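Side-chain contact in SIR4-interacting protein SIF2 (Saccharomyces cerevisiae, PDB 1R5M), which antagonizes telomeric silencing in yeast and works as a homotetramer and a component of the Set3C corepressor complex: residues S122-V127 with L132-K137. Sequence-based numbering, arbitrary orientation.
Sequences SIVTGV and LRLWNK
W135 reaches diagonally to T125, on the same face of the sheet, across the antiparallel hairpin of strands 122-127 and 132-136, the two middle strands of a four-stranded blade in this WD40 beta-propeller. W135 occupies the tryptophan position of the WD signature, here followed by N136, and its indole N-H reaches the threonine hydroxyl of the partner strand, as is classic for WD repeats: NE1 donates to T125 OG1 at 2.8 Å and an angle of 161°, the oxygen lying only 12° out of the indole plane. The hydroxyl gets there because chi1 of 56° tucks OG1 in over the backbone, flanked by N and C; it also hydrogen-bonds H96 NE2, so this buried polar atom is held by two partners. A phenylalanine in place of W135 would probably leave OG1 without its indole donor and the T125 hydroxyl less firmly fixed.

Backbone bonds pair I123 with W135 and T125 with R133, two for each pair. R133, partly exposed, runs away from the hairpin to a salt bridge with E131.

Branched aliphatic residues suit the other face, that of V124, L132 and L134, which packs against strand 152-157 of the next blade. V124 spreads its two methyls there, CG2 to L134 CD1 at 3.8 Å and CG1 to L132 CD2 at 3.9 Å. Glycine fits beside them: a beta carbon on G126 would crowd L132 CD2, which already lies 3.8 Å from G126 CA.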
ATOM      1  N   SER A 122      -1.356  14.996  -8.754  1.00  9.61           N
ATOM      2  CA  SER A 122      -0.515  14.237  -9.673  1.00 10.37           C
ATOM      3  C   SER A 122      -0.515  12.763  -9.312  1.00  9.22           C
ATOM      4  O   SER A 122      -0.814  12.391  -8.176  1.00  9.98           O
ATOM      5  CB  SER A 122       0.921  14.754  -9.621  1.00 11.27           C
ATOM      6  OG  SER A 122       0.963  16.148  -9.891  1.00 11.91           O
ATOM      7  N   ILE A 123      -0.170  11.923 -10.278  1.00  9.27           N
ATOM      8  CA  ILE A 123      -0.115  10.488 -10.035  1.00  9.65           C
ATOM      9  C   ILE A 123       0.976   9.845 -10.883  1.00 10.14           C
ATOM     10  O   ILE A 123       1.213  10.254 -12.020  1.00  9.96           O
ATOM     11  CB  ILE A 123      -1.493   9.814 -10.328  1.00  8.73           C
ATOM     12  CG1 ILE A 123      -1.418   8.315 -10.013  1.00  9.63           C
ATOM     13  CG2 ILE A 123      -1.909  10.044 -11.777  1.00 10.04           C
ATOM     14  CD1 ILE A 123      -2.768   7.609 -10.048  1.00 10.60           C
ATOM     15  N   VAL A 124       1.664   8.867 -10.305  1.00  9.48           N
ATOM     16  CA  VAL A 124       2.711   8.136 -11.009  1.00  8.73           C
ATOM     17  C   VAL A 124       2.191   6.735 -11.299  1.00  9.93           C
ATOM     18  O   VAL A 124       1.548   6.116 -10.448  1.00 11.18           O
ATOM     19  CB  VAL A 124       3.997   7.990 -10.148  1.00  9.54           C
ATOM     20  CG1 VAL A 124       4.957   6.991 -10.799  1.00  9.98           C
ATOM     21  CG2 VAL A 124       4.682   9.338  -9.993  1.00 10.87           C
ATOM     22  N   THR A 125       2.451   6.248 -12.506  1.00  8.52           N
ATOM     23  CA  THR A 125       2.061   4.894 -12.880  1.00  9.44           C
ATOM     24  C   THR A 125       3.335   4.174 -13.308  1.00  9.75           C
ATOM     25  O   THR A 125       4.212   4.768 -13.947  1.00 10.21           O
ATOM     26  CB  THR A 125       1.028   4.870 -14.041  1.00  9.94           C
ATOM     27  OG1 THR A 125       1.545   5.572 -15.179  1.00 10.34           O
ATOM     28  CG2 THR A 125      -0.284   5.505 -13.596  1.00 11.07           C
ATOM     29  N   GLY A 126       3.451   2.907 -12.918  1.00  9.72           N
ATOM     30  CA  GLY A 126       4.614   2.110 -13.272  1.00  9.71           C
ATOM     31  C   GLY A 126       4.172   0.827 -13.950  1.00 10.50           C
ATOM     32  O   GLY A 126       3.121   0.279 -13.611  1.00 10.63           O
ATOM     33  N   VAL A 127       4.965   0.343 -14.900  1.00 10.10           N
ATOM     34  CA  VAL A 127       4.630  -0.881 -15.626  1.00 11.10           C
ATOM     35  C   VAL A 127       5.679  -1.973 -15.463  1.00 11.10           C
ATOM     36  O   VAL A 127       6.750  -1.751 -14.898  1.00 11.01           O
ATOM     37  CB  VAL A 127       4.427  -0.606 -17.138  1.00 11.12           C
ATOM     38  CG1 VAL A 127       3.186   0.240 -17.343  1.00 12.26           C
ATOM     39  CG2 VAL A 127       5.656   0.101 -17.721  1.00 12.93           C
ATOM     40  N   LEU A 132       8.153   4.579 -15.664  1.00  9.48           N
ATOM     41  CA  LEU A 132       7.264   5.340 -14.801  1.00  9.43           C
ATOM     42  C   LEU A 132       6.788   6.541 -15.610  1.00  9.74           C
ATOM     43  O   LEU A 132       7.555   7.111 -16.389  1.00 10.46           O
ATOM     44  CB  LEU A 132       8.009   5.859 -13.567  1.00  9.99           C
ATOM     45  CG  LEU A 132       8.581   4.861 -12.560  1.00  9.18           C
ATOM     46  CD1 LEU A 132       9.549   5.593 -11.633  1.00 10.90           C
ATOM     47  CD2 LEU A 132       7.458   4.215 -11.765  1.00 11.22           C
ATOM     48  N   ARG A 133       5.521   6.904 -15.450  1.00  9.05           N
ATOM     49  CA  ARG A 133       4.971   8.083 -16.110  1.00  9.30           C
ATOM     50  C   ARG A 133       4.252   8.905 -15.054  1.00  9.88           C
ATOM     51  O   ARG A 133       3.641   8.353 -14.128  1.00  9.91           O
ATOM     52  CB  ARG A 133       4.026   7.703 -17.256  1.00  8.77           C
ATOM     53  CG  ARG A 133       4.798   7.236 -18.478  1.00  9.34           C
ATOM     54  CD  ARG A 133       3.948   6.847 -19.682  1.00 10.80           C
ATOM     55  NE  ARG A 133       4.877   6.436 -20.732  1.00 11.19           N
ATOM     56  CZ  ARG A 133       5.118   7.119 -21.845  1.00 13.22           C
ATOM     57  NH1 ARG A 133       4.479   8.253 -22.105  1.00 12.00           N
ATOM     58  NH2 ARG A 133       6.076   6.708 -22.661  1.00 13.86           N
ATOM     59  N   LEU A 134       4.365  10.225 -15.183  1.00  8.37           N
ATOM     60  CA  LEU A 134       3.764  11.172 -14.254  1.00  9.50           C
ATOM     61  C   LEU A 134       2.622  11.882 -14.958  1.00 10.23           C
ATOM     62  O   LEU A 134       2.793  12.388 -16.070  1.00 10.03           O
ATOM     63  CB  LEU A 134       4.817  12.193 -13.815  1.00 10.82           C
ATOM     64  CG  LEU A 134       4.346  13.327 -12.908  1.00 11.04           C
ATOM     65  CD1 LEU A 134       3.948  12.766 -11.546  1.00 12.19           C
ATOM     66  CD2 LEU A 134       5.457  14.346 -12.758  1.00 12.29           C
ATOM     67  N   TRP A 135       1.466  11.931 -14.303  1.00  9.22           N
ATOM     68  CA  TRP A 135       0.278  12.547 -14.888  1.00  9.69           C
ATOM     69  C   TRP A 135      -0.428  13.507 -13.938  1.00  9.70           C
ATOM     70  O   TRP A 135      -0.288  13.407 -12.721  1.00 10.33           O
ATOM     71  CB  TRP A 135      -0.742  11.468 -15.276  1.00 10.81           C
ATOM     72  CG  TRP A 135      -0.168  10.205 -15.855  1.00  9.40           C
ATOM     73  CD1 TRP A 135       0.436   9.182 -15.171  1.00  9.98           C
ATOM     74  CD2 TRP A 135      -0.172   9.818 -17.232  1.00 10.23           C
ATOM     75  NE1 TRP A 135       0.803   8.183 -16.042  1.00 10.27           N
ATOM     76  CE2 TRP A 135       0.443   8.547 -17.314  1.00  8.75           C
ATOM     77  CE3 TRP A 135      -0.638  10.422 -18.408  1.00 10.41           C
ATOM     78  CZ2 TRP A 135       0.603   7.869 -18.525  1.00 11.07           C
ATOM     79  CZ3 TRP A 135      -0.477   9.748 -19.614  1.00  9.93           C
ATOM     80  CH2 TRP A 135       0.139   8.484 -19.662  1.00 10.13           C
ATOM     81  N   ASN A 136      -1.199  14.430 -14.506  1.00 10.74           N
ATOM     82  CA  ASN A 136      -1.985  15.350 -13.697  1.00 11.54           C
ATOM     83  C   ASN A 136      -3.307  14.624 -13.430  1.00 12.16           C
ATOM     84  O   ASN A 136      -3.661  13.697 -14.159  1.00 12.11           O
ATOM     85  CB  ASN A 136      -2.241  16.661 -14.447  1.00 11.60           C
ATOM     86  CG  ASN A 136      -3.204  17.575 -13.707  1.00 11.13           C
ATOM     87  OD1 ASN A 136      -4.393  17.660 -14.043  1.00 14.42           O
ATOM     88  ND2 ASN A 136      -2.701  18.254 -12.685  1.00 11.88           N
ATOM     89  N   LYS A 137      -4.033  15.038 -12.397  1.00 12.95           N
ATOM     90  CA  LYS A 137      -5.296  14.388 -12.047  1.00 13.05           C
ATOM     91  C   LYS A 137      -6.360  14.417 -13.141  1.00 14.83           C
ATOM     92  O   LYS A 137      -7.336  13.663 -13.077  1.00 15.23           O
ATOM     93  CB  LYS A 137      -5.868  14.992 -10.761  1.00 14.63           C
ATOM     94  CG  LYS A 137      -6.232  16.466 -10.861  1.00 16.24           C
ATOM     95  CD  LYS A 137      -6.897  16.947  -9.580  1.00 18.74           C
ATOM     96  CE  LYS A 137      -7.166  18.444  -9.627  1.00 22.98           C
ATOM     97  NZ  LYS A 137      -8.060  18.811 -10.758  1.00 27.48           N
TER